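Local structure of esterase (Rhizomucor miehei, 4WY5) at residues 73-77 with 78-82. The protein probably acts as a carboxylesterase of the alpha/beta hydrolase fold, hydrolysing carboxylic ester bonds. Numbering follows the deposited sequence.
Sequences PGTED and QILPV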
loop_
_atom_site.group_PDB
_atom_site.type_symbol
_atom_site.label_atom_id
_atom_site.label_comp_id
_atom_site.label_asym_id
_atom_site.label_seq_id
_atom_site.Cartn_x
_atom_site.Cartn_y
_atom_site.Cartn_z
ATOM N N PRO A 73 17.045 20.146 8.198
ATOM C CA PRO A 73 17.784 21.428 8.142
ATOM C C PRO A 73 16.900 22.615 7.784
ATOM O O PRO A 73 16.057 22.503 6.885
ATOM C CB PRO A 73 18.837 21.218 7.034
ATOM C CG PRO A 73 18.551 19.885 6.407
ATOM C CD PRO A 73 17.541 19.140 7.237
ATOM N N GLY A 74 17.091 23.731 8.486
ATOM C CA GLY A 74 16.347 24.950 8.212
ATOM C C GLY A 74 14.969 24.991 8.863
ATOM O O GLY A 74 14.142 25.835 8.508
ATOM N N THR A 75 14.720 24.085 9.811
ATOM C CA THR A 75 13.424 24.006 10.489
ATOM C C THR A 75 13.528 24.190 12.001
ATOM O O THR A 75 12.533 23.995 12.730
ATOM C CB THR A 75 12.720 22.641 10.242
ATOM O OG1 THR A 75 13.441 21.593 10.919
ATOM C CG2 THR A 75 12.621 22.339 8.740
ATOM N N GLU A 76 14.722 24.551 12.473
ATOM C CA GLU A 76 14.986 24.657 13.911
ATOM C C GLU A 76 14.023 25.624 14.608
ATOM O O GLU A 76 13.588 25.350 15.729
ATOM C CB GLU A 76 16.434 25.109 14.167
ATOM C CG GLU A 76 17.538 24.184 13.627
ATOM C CD GLU A 76 18.016 24.582 12.229
ATOM O OE1 GLU A 76 17.165 24.948 11.378
ATOM O OE2 GLU A 76 19.248 24.556 11.987
ATOM N N ASP A 77 13.660 26.716 13.919
ATOM C CA ASP A 77 12.765 27.759 14.462
ATOM C C ASP A 77 11.279 27.505 14.168
ATOM O O ASP A 77 10.409 28.217 14.666
ATOM C CB ASP A 77 13.135 29.139 13.905
ATOM C CG ASP A 77 14.434 29.694 14.479
ATOM O OD1 ASP A 77 15.107 29.009 15.291
ATOM O OD2 ASP A 77 14.779 30.840 14.103
ATOM N N GLN A 78 10.998 26.521 13.320
ATOM C CA GLN A 78 9.626 26.134 13.004
ATOM C C GLN A 78 9.097 25.023 13.923
ATOM O O GLN A 78 9.833 24.105 14.302
ATOM C CB GLN A 78 9.529 25.699 11.530
ATOM C CG GLN A 78 9.959 26.790 10.539
ATOM C CD GLN A 78 10.059 26.294 9.090
ATOM O OE1 GLN A 78 10.375 25.127 8.834
ATOM N NE2 GLN A 78 9.807 27.192 8.136
ATOM N N ILE A 79 7.813 25.108 14.263
ATOM C CA ILE A 79 7.154 24.115 15.110
ATOM C C ILE A 79 6.639 22.938 14.277
ATOM O O ILE A 79 5.856 23.116 13.343
ATOM C CB ILE A 79 5.986 24.740 15.889
ATOM C CG1 ILE A 79 6.499 25.884 16.769
ATOM C CG2 ILE A 79 5.285 23.692 16.742
ATOM C CD1 ILE A 79 5.407 26.545 17.583
ATOM N N LEU A 80 7.095 21.736 14.608
ATOM C CA LEU A 80 6.811 20.546 13.802
ATOM C C LEU A 80 5.971 19.505 14.530
ATOM O O LEU A 80 5.944 19.465 15.762
ATOM C CB LEU A 80 8.123 19.891 13.369
ATOM C CG LEU A 80 8.712 20.239 12.000
ATOM C CD1 LEU A 80 8.643 21.731 11.743
ATOM C CD2 LEU A 80 10.164 19.754 11.936
ATOM N N PRO A 81 5.287 18.643 13.766
ATOM C CA PRO A 81 4.713 17.436 14.375
ATOM C C PRO A 81 5.822 16.458 14.803
ATOM O O PRO A 81 6.978 16.630 14.408
ATOM C CB PRO A 81 3.834 16.854 13.261
ATOM C CG PRO A 81 4.297 17.530 11.984
ATOM C CD PRO A 81 4.824 18.868 12.384
ATOM N N VAL A 82 5.484 15.465 15.626
ATOM C CA VAL A 82 6.502 14.584 16.213
ATOM C C VAL A 82 6.212 13.088 15.944
ATOM O O VAL A 82 5.046 12.651 15.925
ATOM C CB VAL A 82 6.646 14.853 17.749
ATOM C CG1 VAL A 82 5.331 14.601 18.499
ATOM C CG2 VAL A 82 7.794 14.056 18.354
#
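A type I beta turn running from Thr75 to Gln78 reverses the chain between strands 63-71 and 80-86 of the alpha/beta hydrolase sheet. Its closing bond goes from Gln78 N to Thr75 O, 3.0 Å long but bent, with an N-H...O angle of 139°, and the donor stands above the carbonyl plane. Glu76 and Asp77 fill the two central positions; both are charged and suit an exposed corner, where Asn149 ND2 binds Glu76 O. Gly74, just ahead of the turn, adopts a positive phi of 83°, which glycine tolerates easily. From the far end of the turn the Gln78 side chain, extended beyond CG, folds back across Thr75 at roughly a right angle. Its OE1 comes up alongside Thr75, over CA, CB and CG2, 3.6 Å from Thr75 CG2. Threonine suits this buried place: OG1, between N and the carbonyl carbon (chi1 69°), bonds to Pro72 O, while the carbon side lies against the Gln78 amide. Leu80 CD2 comes within 3.9 Å of Thr75 OG1; an apolar side chain suits this buried start of strand 80-86, against Pro72 and Val113 of neighbouring strand 113-117. Arg71 NH1 binds Gln78 O and, weakly, Thr75 O, two carbonyl oxygens only 3.1 Å apart, so its positive charge probably eases their mutual repulsion.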